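PDB 6H21: probable ss-1,3-N-acetylglucosaminyltransferase from Staphylococcus aureus subsp. aureus N315, which is probably a glycosyltransferase of family 2, built from a GT-A type domain joined to a TarS-type linker domain. Local coordinates for residues Leu43-Lys48 with Arg118-Leu123; Ser111-His116 with Glu220-Val225; Gly282-Phe287 with Ile298-Asn303. One frame throughout, in Å; residues are numbered along the deposited sequence.

Contact 1: Leu43-Lys48 with Arg118-Leu123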
loop_
_atom_site.group_PDB
_atom_site.type_symbol
_atom_site.label_atom_id
_atom_site.label_comp_id
_atom_site.label_asym_id
_atom_site.label_seq_id
_atom_site.Cartn_x
_atom_site.Cartn_y
_atom_site.Cartn_z
ATOM N N LEU C 43 -7.664 0.323 -55.821
ATOM C CA LEU C 43 -7.696 0.595 -57.254
ATOM C C LEU C 43 -8.776 1.628 -57.612
ATOM O O LEU C 43 -8.665 2.260 -58.667
ATOM C CB LEU C 43 -7.873 -0.718 -58.024
ATOM C CG LEU C 43 -6.662 -1.647 -57.961
ATOM C CD1 LEU C 43 -6.838 -2.830 -58.892
ATOM C CD2 LEU C 43 -5.375 -0.904 -58.287
ATOM N N ASN C 44 -9.758 1.843 -56.726
ATOM C CA ASN C 44 -10.880 2.776 -56.971
ATOM C C ASN C 44 -10.640 4.107 -56.232
ATOM O O ASN C 44 -11.553 4.698 -55.659
ATOM C CB ASN C 44 -12.221 2.123 -56.609
ATOM C CG ASN C 44 -12.558 0.928 -57.486
ATOM O OD1 ASN C 44 -12.123 0.833 -58.639
ATOM N ND2 ASN C 44 -13.357 0.004 -56.967
ATOM N N GLN C 45 -9.427 4.644 -56.314
ATOM C CA GLN C 45 -9.113 5.932 -55.677
ATOM C C GLN C 45 -9.498 7.089 -56.609
ATOM O O GLN C 45 -9.492 6.945 -57.827
ATOM C CB GLN C 45 -7.625 6.006 -55.327
ATOM C CG GLN C 45 -7.236 5.130 -54.149
ATOM C CD GLN C 45 -7.915 5.583 -52.878
ATOM O OE1 GLN C 45 -7.751 6.724 -52.446
ATOM N NE2 GLN C 45 -8.694 4.693 -52.285
ATOM N N THR C 46 -9.789 8.257 -56.026
ATOM C CA THR C 46 -10.006 9.470 -56.808
ATOM C C THR C 46 -8.693 9.983 -57.402
ATOM O O THR C 46 -8.718 10.649 -58.423
ATOM C CB THR C 46 -10.652 10.576 -55.978
ATOM O OG1 THR C 46 -9.810 10.823 -54.851
ATOM C CG2 THR C 46 -12.051 10.193 -55.557
ATOM N N MET C 47 -7.561 9.678 -56.757
ATOM C CA MET C 47 -6.253 10.012 -57.304
ATOM C C MET C 47 -6.089 9.333 -58.669
ATOM O O MET C 47 -6.493 8.188 -58.852
ATOM C CB MET C 47 -5.104 9.567 -56.399
ATOM C CG MET C 47 -3.731 9.834 -56.997
ATOM S SD MET C 47 -2.379 9.566 -55.820
ATOM C CE MET C 47 -2.571 11.009 -54.779
ATOM N N LYS C 48 -5.446 10.068 -59.583
ATOM C CA LYS C 48 -5.110 9.628 -60.933
ATOM C C LYS C 48 -4.316 8.318 -60.836
ATOM O O LYS C 48 -3.371 8.188 -60.055
ATOM C CB LYS C 48 -4.329 10.754 -61.625
ATOM C CG LYS C 48 -4.252 10.704 -63.142
ATOM C CD LYS C 48 -3.882 12.039 -63.768
ATOM N N ARG C 118 -11.321 8.616 -51.436
ATOM C CA ARG C 118 -10.651 9.928 -51.444
ATOM C C ARG C 118 -9.327 9.925 -50.666
ATOM O O ARG C 118 -8.621 10.960 -50.665
ATOM C CB ARG C 118 -11.556 10.998 -50.831
ATOM C CG ARG C 118 -12.838 11.246 -51.607
ATOM C CD ARG C 118 -13.678 12.324 -50.947
ATOM N NE ARG C 118 -12.922 13.573 -50.906
ATOM C CZ ARG C 118 -12.963 14.527 -51.837
ATOM N NH1 ARG C 118 -13.876 14.503 -52.796
ATOM N NH2 ARG C 118 -12.091 15.517 -51.785
ATOM N N ALA C 119 -8.985 8.786 -50.041
ATOM C CA ALA C 119 -7.868 8.679 -49.100
ATOM C C ALA C 119 -6.573 9.229 -49.697
ATOM O O ALA C 119 -5.990 10.141 -49.131
ATOM C CB ALA C 119 -7.680 7.249 -48.641
ATOM N N LEU C 120 -6.105 8.655 -50.809
ATOM C CA LEU C 120 -4.759 8.980 -51.285
ATOM C C LEU C 120 -4.704 10.446 -51.735
ATOM O O LEU C 120 -3.755 11.145 -51.413
ATOM C CB LEU C 120 -4.345 8.032 -52.415
ATOM C CG LEU C 120 -4.166 6.555 -52.054
ATOM C CD1 LEU C 120 -3.434 5.830 -53.171
ATOM C CD2 LEU C 120 -3.422 6.380 -50.733
ATOM N N GLU C 121 -5.738 10.898 -52.456
ATOM C CA GLU C 121 -5.774 12.254 -53.047
ATOM C C GLU C 121 -5.801 13.313 -51.934
ATOM O O GLU C 121 -4.978 14.219 -51.937
ATOM C CB GLU C 121 -6.963 12.397 -54.005
ATOM C CG GLU C 121 -7.078 13.774 -54.661
ATOM C CD GLU C 121 -6.175 14.074 -55.857
ATOM O OE1 GLU C 121 -5.242 13.269 -56.149
ATOM O OE2 GLU C 121 -6.415 15.114 -56.525
ATOM N N ASP C 122 -6.726 13.177 -50.981
ATOM C CA ASP C 122 -6.917 14.175 -49.927
ATOM C C ASP C 122 -5.713 14.228 -48.980
ATOM O O ASP C 122 -5.279 15.319 -48.626
ATOM C CB ASP C 122 -8.166 13.891 -49.104
ATOM C CG ASP C 122 -9.447 14.294 -49.803
ATOM O OD1 ASP C 122 -9.399 14.553 -51.050
ATOM O OD2 ASP C 122 -10.482 14.348 -49.089
ATOM N N LEU C 123 -5.197 13.064 -48.568
ATOM C CA LEU C 123 -4.060 13.025 -47.639
ATOM C C LEU C 123 -2.806 13.573 -48.335
ATOM O O LEU C 123 -2.087 14.369 -47.747
ATOM C CB LEU C 123 -3.834 11.601 -47.122
ATOM C CG LEU C 123 -4.552 11.257 -45.816
ATOM C CD1 LEU C 123 -6.000 11.695 -45.835
ATOM C CD2 LEU C 123 -4.450 9.767 -45.515
HETATM O O HOH W 1 -7.808 9.166 -53.620
HETATM O O HOH W 2 -4.510 12.743 -58.980
#

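Contact 2: Ser111-His116 with Glu220-Val225. With MN (manganese (II) ion), chain Y; MN (manganese (II) ion), chain Z; UD1 (uridine-diphosphate-N-acetylglucosamine), chain X.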
loop_
_atom_site.group_PDB
_atom_site.type_symbol
_atom_site.label_atom_id
_atom_site.label_comp_id
_atom_site.label_asym_id
_atom_site.label_seq_id
_atom_site.Cartn_x
_atom_site.Cartn_y
_atom_site.Cartn_z
ATOM N N SER C 111 -3.879 -5.924 -45.255
ATOM C CA SER C 111 -4.553 -6.707 -46.283
ATOM C C SER C 111 -6.032 -6.965 -45.955
ATOM O O SER C 111 -6.769 -7.438 -46.811
ATOM C CB SER C 111 -3.835 -8.015 -46.497
ATOM O OG SER C 111 -3.734 -8.720 -45.274
ATOM N N ASP C 112 -6.459 -6.669 -44.728
ATOM C CA ASP C 112 -7.842 -6.896 -44.318
ATOM C C ASP C 112 -8.634 -5.575 -44.210
ATOM O O ASP C 112 -9.826 -5.611 -43.941
ATOM C CB ASP C 112 -7.897 -7.684 -42.999
ATOM C CG ASP C 112 -7.158 -7.032 -41.839
ATOM O OD1 ASP C 112 -6.438 -6.036 -42.075
ATOM O OD2 ASP C 112 -7.304 -7.517 -40.691
ATOM N N ASP C 113 -7.994 -4.416 -44.411
ATOM C CA ASP C 113 -8.651 -3.085 -44.164
ATOM C C ASP C 113 -9.090 -2.462 -45.504
ATOM O O ASP C 113 -8.910 -3.068 -46.555
ATOM C CB ASP C 113 -7.725 -2.160 -43.366
ATOM C CG ASP C 113 -7.365 -2.674 -41.971
ATOM O OD1 ASP C 113 -8.171 -3.426 -41.396
ATOM O OD2 ASP C 113 -6.259 -2.322 -41.487
ATOM N N LEU C 114 -9.710 -1.277 -45.457
ATOM C CA LEU C 114 -10.310 -0.622 -46.639
ATOM C C LEU C 114 -9.917 0.861 -46.654
ATOM O O LEU C 114 -9.975 1.523 -45.618
ATOM C CB LEU C 114 -11.834 -0.738 -46.577
ATOM C CG LEU C 114 -12.405 -2.148 -46.465
ATOM C CD1 LEU C 114 -13.904 -2.102 -46.168
ATOM C CD2 LEU C 114 -12.130 -2.926 -47.741
ATOM N N LEU C 115 -9.516 1.362 -47.828
ATOM C CA LEU C 115 -9.330 2.801 -48.043
ATOM C C LEU C 115 -10.652 3.431 -48.503
ATOM O O LEU C 115 -11.371 2.866 -49.331
ATOM C CB LEU C 115 -8.253 3.030 -49.107
ATOM C CG LEU C 115 -6.816 2.725 -48.705
ATOM C CD1 LEU C 115 -5.854 3.241 -49.761
ATOM C CD2 LEU C 115 -6.487 3.330 -47.344
ATOM N N HIS C 116 -10.962 4.610 -47.959
ATOM C CA HIS C 116 -11.925 5.520 -48.564
ATOM C C HIS C 116 -11.414 5.896 -49.967
ATOM O O HIS C 116 -10.217 6.023 -50.186
ATOM C CB HIS C 116 -12.124 6.717 -47.626
ATOM C CG HIS C 116 -13.289 7.577 -47.952
ATOM N ND1 HIS C 116 -13.282 8.443 -49.030
ATOM C CD2 HIS C 116 -14.482 7.735 -47.339
ATOM C CE1 HIS C 116 -14.438 9.079 -49.077
ATOM N NE2 HIS C 116 -15.185 8.669 -48.038
ATOM N N GLU C 220 -13.833 9.360 -42.872
ATOM C CA GLU C 220 -13.139 8.215 -42.296
ATOM C C GLU C 220 -12.333 7.560 -43.427
ATOM O O GLU C 220 -12.861 6.750 -44.192
ATOM C CB GLU C 220 -14.132 7.258 -41.630
ATOM C CG GLU C 220 -14.847 7.855 -40.420
ATOM C CD GLU C 220 -15.758 6.880 -39.685
ATOM O OE1 GLU C 220 -16.076 5.815 -40.243
ATOM O OE2 GLU C 220 -16.146 7.185 -38.553
ATOM N N TYR C 221 -11.061 7.950 -43.538
ATOM C CA TYR C 221 -10.246 7.678 -44.713
ATOM C C TYR C 221 -9.712 6.240 -44.712
ATOM O O TYR C 221 -9.463 5.687 -45.776
ATOM C CB TYR C 221 -9.060 8.640 -44.779
ATOM C CG TYR C 221 -9.406 10.047 -45.192
ATOM C CD1 TYR C 221 -9.826 10.319 -46.485
ATOM C CD2 TYR C 221 -9.296 11.105 -44.302
ATOM C CE1 TYR C 221 -10.119 11.612 -46.887
ATOM C CE2 TYR C 221 -9.593 12.404 -44.686
ATOM C CZ TYR C 221 -10.005 12.655 -45.983
ATOM O OH TYR C 221 -10.303 13.923 -46.383
ATOM N N TYR C 222 -9.484 5.675 -43.522
ATOM C CA TYR C 222 -8.955 4.317 -43.364
ATOM C C TYR C 222 -9.886 3.528 -42.442
ATOM O O TYR C 222 -10.068 3.912 -41.297
ATOM C CB TYR C 222 -7.532 4.355 -42.799
ATOM C CG TYR C 222 -6.837 3.019 -42.794
ATOM C CD1 TYR C 222 -7.229 2.006 -41.930
ATOM C CD2 TYR C 222 -5.780 2.765 -43.643
ATOM C CE1 TYR C 222 -6.609 0.771 -41.946
ATOM C CE2 TYR C 222 -5.136 1.540 -43.658
ATOM C CZ TYR C 222 -5.547 0.540 -42.799
ATOM O OH TYR C 222 -4.919 -0.667 -42.824
ATOM N N ILE C 223 -10.468 2.439 -42.963
ATOM C CA ILE C 223 -11.450 1.652 -42.230
ATOM C C ILE C 223 -10.766 0.387 -41.704
ATOM O O ILE C 223 -10.333 -0.452 -42.488
ATOM C CB ILE C 223 -12.672 1.332 -43.117
ATOM C CG1 ILE C 223 -13.312 2.609 -43.667
ATOM C CG2 ILE C 223 -13.679 0.485 -42.363
ATOM C CD1 ILE C 223 -13.965 2.437 -45.019
ATOM N N VAL C 224 -10.664 0.292 -40.369
ATOM C CA VAL C 224 -10.083 -0.833 -39.693
ATOM C C VAL C 224 -11.170 -1.908 -39.584
ATOM O O VAL C 224 -12.198 -1.669 -39.001
ATOM C CB VAL C 224 -9.528 -0.434 -38.311
ATOM C CG1 VAL C 224 -9.055 -1.654 -37.523
ATOM C CG2 VAL C 224 -8.403 0.599 -38.415
ATOM N N VAL C 225 -10.952 -3.081 -40.178
ATOM C CA VAL C 225 -11.950 -4.127 -40.064
ATOM C C VAL C 225 -11.503 -5.112 -38.979
ATOM O O VAL C 225 -10.356 -5.562 -38.965
ATOM C CB VAL C 225 -12.281 -4.829 -41.397
ATOM C CG1 VAL C 225 -12.227 -3.891 -42.588
ATOM C CG2 VAL C 225 -11.445 -6.064 -41.658
HETATM MN MN MN Y . -5.970 -5.956 -39.824
HETATM MN MN MN Z . -7.979 -9.510 -39.535
HETATM C "C1'" UD1 X . -2.690 -5.369 -35.768
HETATM C "C2'" UD1 X . -2.767 -3.880 -35.418
HETATM C "C3'" UD1 X . -2.424 -3.040 -36.647
HETATM C "C4'" UD1 X . -1.066 -3.469 -37.197
HETATM C "C5'" UD1 X . -0.976 -4.986 -37.387
HETATM C "C6'" UD1 X . 0.425 -5.433 -37.817
HETATM C "C7'" UD1 X . -4.381 -3.254 -33.659
HETATM C "C8'" UD1 X . -5.816 -2.903 -33.369
HETATM N "N2'" UD1 X . -4.098 -3.539 -34.932
HETATM O "O1'" UD1 X . -3.642 -5.618 -36.807
HETATM O "O3'" UD1 X . -2.413 -1.646 -36.301
HETATM O "O4'" UD1 X . -0.858 -2.823 -38.454
HETATM O "O5'" UD1 X . -1.365 -5.695 -36.192
HETATM O "O6'" UD1 X . 1.439 -4.950 -36.941
HETATM O "O7'" UD1 X . -3.531 -3.267 -32.784
HETATM N N1 UD1 X . 0.948 -10.425 -42.242
HETATM C C2 UD1 X . 2.188 -10.767 -42.813
HETATM N N3 UD1 X . 2.806 -11.898 -42.496
HETATM C C4 UD1 X . 2.268 -12.749 -41.631
HETATM C C5 UD1 X . 1.039 -12.452 -41.039
HETATM C C6 UD1 X . 0.380 -11.260 -41.352
HETATM O O2 UD1 X . 2.744 -10.015 -43.624
HETATM O O4 UD1 X . 2.893 -13.805 -41.386
HETATM C C1B UD1 X . 0.352 -9.150 -42.642
HETATM C C2B UD1 X . -1.136 -9.221 -42.935
HETATM O "O2'" UD1 X . -1.377 -9.758 -44.231
HETATM C C3B UD1 X . -1.539 -7.763 -42.788
HETATM C C4B UD1 X . -0.575 -7.224 -41.733
HETATM O O4B UD1 X . 0.495 -8.173 -41.611
HETATM O O3B UD1 X . -1.351 -7.059 -44.023
HETATM C C5B UD1 X . -1.226 -7.063 -40.371
HETATM O O5B UD1 X . -1.981 -8.233 -40.087
HETATM P PA UD1 X . -3.480 -8.163 -39.533
HETATM O O1A UD1 X . -3.921 -9.584 -39.393
HETATM O O2A UD1 X . -4.331 -7.137 -40.277
HETATM O O3A UD1 X . -3.186 -7.602 -38.080
HETATM P PB UD1 X . -4.307 -7.034 -37.098
HETATM O O1B UD1 X . -4.292 -7.875 -35.859
HETATM O O2B UD1 X . -5.637 -6.796 -37.800
HETATM O O HOH W 3 -7.779 -4.881 -39.308
HETATM O O HOH W 4 -4.975 -3.940 -39.651
#

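Contact 3: Gly282-Phe287 with Ile298-Asn303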
loop_
_atom_site.group_PDB
_atom_site.type_symbol
_atom_site.label_atom_id
_atom_site.label_comp_id
_atom_site.label_asym_id
_atom_site.label_seq_id
_atom_site.Cartn_x
_atom_site.Cartn_y
_atom_site.Cartn_z
ATOM N N GLY C 282 -0.489 -0.360 -22.316
ATOM C CA GLY C 282 0.526 -1.376 -22.541
ATOM C C GLY C 282 -0.013 -2.803 -22.493
ATOM O O GLY C 282 -1.088 -3.094 -21.935
ATOM N N GLN C 283 0.760 -3.720 -23.084
ATOM C CA GLN C 283 0.508 -5.173 -22.959
ATOM C C GLN C 283 0.483 -5.586 -21.476
ATOM O O GLN C 283 1.363 -5.209 -20.725
ATOM C CB GLN C 283 1.623 -5.977 -23.630
ATOM C CG GLN C 283 1.254 -6.654 -24.941
ATOM C CD GLN C 283 1.999 -7.971 -25.056
ATOM O OE1 GLN C 283 1.497 -9.040 -24.689
ATOM N NE2 GLN C 283 3.238 -7.897 -25.512
ATOM N N LYS C 284 -0.507 -6.407 -21.110
ATOM C CA LYS C 284 -0.653 -7.011 -19.790
ATOM C C LYS C 284 -0.540 -5.947 -18.683
ATOM O O LYS C 284 0.074 -6.178 -17.659
ATOM C CB LYS C 284 0.398 -8.103 -19.599
ATOM C CG LYS C 284 0.357 -9.186 -20.658
ATOM C CD LYS C 284 1.183 -10.400 -20.309
ATOM C CE LYS C 284 0.959 -11.530 -21.290
ATOM N NZ LYS C 284 2.233 -12.235 -21.590
ATOM N N LYS C 285 -1.147 -4.777 -18.906
ATOM C CA LYS C 285 -0.940 -3.636 -18.026
ATOM C C LYS C 285 -1.399 -3.976 -16.595
ATOM O O LYS C 285 -0.832 -3.468 -15.644
ATOM C CB LYS C 285 -1.669 -2.416 -18.582
ATOM C CG LYS C 285 -3.185 -2.522 -18.520
ATOM C CD LYS C 285 -3.861 -1.208 -18.834
ATOM C CE LYS C 285 -5.360 -1.334 -18.975
ATOM N NZ LYS C 285 -5.849 -0.530 -20.118
ATOM N N ASN C 286 -2.383 -4.873 -16.466
ATOM C CA ASN C 286 -2.948 -5.264 -15.174
ATOM C C ASN C 286 -2.511 -6.684 -14.813
ATOM O O ASN C 286 -3.268 -7.430 -14.207
ATOM C CB ASN C 286 -4.471 -5.147 -15.185
ATOM C CG ASN C 286 -4.939 -3.710 -15.222
ATOM O OD1 ASN C 286 -4.347 -2.846 -14.583
ATOM N ND2 ASN C 286 -6.012 -3.447 -15.951
ATOM N N PHE C 287 -1.265 -7.033 -15.152
ATOM C CA PHE C 287 -0.770 -8.382 -14.915
ATOM C C PHE C 287 -0.715 -8.714 -13.412
ATOM O O PHE C 287 -0.881 -9.869 -13.034
ATOM C CB PHE C 287 0.625 -8.550 -15.522
ATOM C CG PHE C 287 1.741 -7.916 -14.731
ATOM C CD1 PHE C 287 2.045 -6.570 -14.870
ATOM C CD2 PHE C 287 2.464 -8.666 -13.813
ATOM C CE1 PHE C 287 3.053 -5.983 -14.121
ATOM C CE2 PHE C 287 3.467 -8.076 -13.062
ATOM C CZ PHE C 287 3.759 -6.735 -13.219
ATOM N N ILE C 298 6.739 -12.584 -11.940
ATOM C CA ILE C 298 8.040 -12.156 -11.493
ATOM C C ILE C 298 8.914 -11.883 -12.732
ATOM O O ILE C 298 9.557 -10.825 -12.818
ATOM C CB ILE C 298 8.679 -13.158 -10.505
ATOM C CG1 ILE C 298 7.966 -13.176 -9.147
ATOM C CG2 ILE C 298 10.153 -12.866 -10.309
ATOM C CD1 ILE C 298 8.169 -11.920 -8.309
ATOM N N GLU C 299 8.904 -12.811 -13.697
ATOM C CA GLU C 299 9.734 -12.673 -14.901
ATOM C C GLU C 299 9.257 -11.458 -15.712
ATOM O O GLU C 299 10.079 -10.659 -16.161
ATOM C CB GLU C 299 9.745 -13.977 -15.709
ATOM C CG GLU C 299 10.882 -14.076 -16.728
ATOM N N TRP C 300 7.944 -11.329 -15.913
ATOM C CA TRP C 300 7.356 -10.178 -16.617
ATOM C C TRP C 300 7.817 -8.848 -15.983
ATOM O O TRP C 300 8.320 -7.939 -16.676
ATOM C CB TRP C 300 5.824 -10.279 -16.656
ATOM C CG TRP C 300 5.191 -9.168 -17.433
ATOM C CD1 TRP C 300 4.730 -7.984 -16.943
ATOM C CD2 TRP C 300 4.985 -9.114 -18.856
ATOM N NE1 TRP C 300 4.232 -7.210 -17.953
ATOM C CE2 TRP C 300 4.373 -7.874 -19.136
ATOM C CE3 TRP C 300 5.269 -9.986 -19.917
ATOM C CZ2 TRP C 300 4.026 -7.485 -20.430
ATOM C CZ3 TRP C 300 4.933 -9.591 -21.197
ATOM C CH2 TRP C 300 4.311 -8.362 -21.444
ATOM N N LEU C 301 7.654 -8.736 -14.660
ATOM C CA LEU C 301 7.978 -7.512 -13.961
ATOM C C LEU C 301 9.489 -7.282 -13.996
ATOM O O LEU C 301 9.894 -6.172 -14.079
ATOM C CB LEU C 301 7.489 -7.573 -12.514
ATOM C CG LEU C 301 7.872 -6.380 -11.637
ATOM C CD1 LEU C 301 7.299 -5.074 -12.179
ATOM C CD2 LEU C 301 7.389 -6.615 -10.210
ATOM N N ASN C 302 10.289 -8.341 -13.863
ATOM C CA ASN C 302 11.738 -8.196 -13.987
ATOM C C ASN C 302 12.133 -7.527 -15.326
ATOM O O ASN C 302 12.976 -6.644 -15.333
ATOM C CB ASN C 302 12.464 -9.527 -13.838
ATOM C CG ASN C 302 13.952 -9.316 -13.673
ATOM O OD1 ASN C 302 14.390 -8.735 -12.674
ATOM N ND2 ASN C 302 14.726 -9.744 -14.655
ATOM N N ASN C 303 11.524 -7.943 -16.439
ATOM C CA ASN C 303 11.813 -7.366 -17.756
ATOM C C ASN C 303 11.328 -5.916 -17.816
ATOM O O ASN C 303 12.021 -5.063 -18.359
ATOM C CB ASN C 303 11.176 -8.175 -18.886
ATOM C CG ASN C 303 11.914 -9.468 -19.152
ATOM O OD1 ASN C 303 13.141 -9.480 -19.146
ATOM N ND2 ASN C 303 11.191 -10.554 -19.374
HETATM O O HOH W 5 2.632 -4.623 -17.851
#

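Contact 1: Leu43-Lys48 with Arg118-Leu123
Q45 reaches over to the first turn of helix 119-129 and meets L120 there in two ways. The chain bends at chi2 (-64°), bringing CD round toward L120, and OE1 takes the backbone N-H of L120 at 3.0 Å in a nearly straight bond (176°). The amide N so served sits at the start of the helix, where no carbonyl from a preceding helical turn is available. Beside this bond the side chains cross at about a right angle, Q45 CG lying 4.0 Å from L120 CD1. The other end of the amide is also held: NE2 donates to the carbonyls of S41 and H116. OE1 has a second donor in a water at 2.7 Å, and that same water accepts from M47 N and E121 N, pinning loop and helix together.

The loop joins helix 35-43 to strand 52-58, and with strand 22-28 they form a beta-alpha-beta crossover of the GT-A domain; helix 119-129 packs against its turn. T46 comes next, pairing its backbone with E117. Its OG1 rests 3.4 Å from E121 CB, while its methyl CG2 faces the stem of R118, whose guanidinium turns away to a salt bridge with D122.

M47 has CG anti to the backbone N (chi1 177°), and its chain runs past E121 OE1 to end at L120. Its methyl CE lies 3.6 Å from L120 O, and Y52 packs against both M47 and L120. E121 folds over the start of M47, OE1 standing 3.7 Å from M47 CB. At the end of the loop a second water accepts from K48 N and donates to E121 OE1 at 3.0 Å.

Contact 2: Ser111-His116 with Glu220-Val225
D113 puts its carboxylate between Y222 and V225 of the facing strand. CB lies 3.2 Å from the carbonyl oxygen of I223. CG stands anti to the carbonyl carbon (chi1 -62°), directing the carboxylate at strand 222-225. From there the two oxygens part. OD1 accepts the N-H of V225 at 3.1 Å, the donor coming from above the carboxylate plane, and it takes a water at 2.6 Å as well. OD2 uses its anti lone pair for the hydroxyl of Y222, with OH 2.5 Å away; OD2 lies in the plane of the Y222 ring, at its edge, while the carboxylate itself is turned 75° against that ring. A second water donates to OD2 at 2.8 Å.

Both waters are ligands of a manganese ion, which makes D113 a second-shell residue of the metal site. In the first shell D112 chelates that ion through OD1 at 2.3 Å and through OD2, alongside the two waters and two phosphate oxygens of uridine-diphosphate-N-acetylglucosamine. D112 OD2 also bridges to a second manganese at 2.4 Å. D110 and D112 fit the DxD motif of GT-A enzymes, and Y222 OH accepts from the backbone N of D110, so the Y222 hydroxyl is bonded to both D113 and the backbone of D110.

Beyond the acids the segments run as an antiparallel pair. L114 and I223 form a hydrogen-bonded pair with both backbone bonds made, and their side chains touch; L115 and Y222 are the non-hydrogen-bonded pair on the other face. H116 N adds a bond to Y221 O. Strand 222-225 pairs with strand 134-142 at its other edge; helix 35-43 packs on L114 through R37 and T38, and F107 of strand 105-108 lies against L115 and Y222.

Contact 3: Gly282-Phe287 with Ile298-Asn303
Two overlapping beta turns, type II from G282 to K285 and type I from K284 to F287, present F287 to W300 of helix 294-308, their CA atoms 8.5 Å apart. The aromatic pair is edge-to-face: the pyrrole edge of W300 is turned to one face of F287. W300 CD1 stands over the centre of the phenyl ring, 3.7 Å from F287 CD1, and the planes make 54°. Chi1 of -177° puts W300 CG anti to the backbone N, and the ring extends from there toward the turns. Past it, the rim atom F287 CZ touches L301 CB at 3.9 Å, and L335 of helix 335-344 packs against both F287 and L301.

K284, one of the two residues the turns share, lays its chain over one face of the benzene half of the indole. Its CD makes a CH-pi contact 3.9 Å from the centroid of the W300 six-membered ring, only 9° off the normal. NZ continues past this ring to bond with the hydroxyl of S239. At the edge of the indole, Q283 O approaches W300 CZ2 to 3.5 Å, near the ring plane. F245 adds another edge-to-face ring contact to W300.

The indole N-H is not left to the apolar surroundings: W300 NE1 donates to a water at 3.0 Å, in the ring plane, and this water donates to the carbonyl oxygen of K284 at 3.0 Å. This contact of the linker domain is thus mostly dispersion and ring electrostatics, with a single water relay that satisfies a buried polar group and probably fixes the indole's rotation with respect to the turns.

Overall arrangement
From the N terminus, the crossover through helix 35-43 leads into contact 1, which closes a loop from residues 43-48 to the start of helix 119-129. Contact 2 opens inside that loop, at 111-116, and closes beyond it at 220-225, so the two cross along the chain. They also touch: Q45 bonds to H116 O and D122 to Y221 OH, which joins helix 119-129 to the strand pair beside the manganese site. Contact 3 comes later, in series, closing a short loop between helices 264-281 and 294-308 in the linker region. It lies on the opposite side of the chain's centre from contact 1, centres 42 Å apart, and its nearest atoms are about 17 Å from those of contact 2.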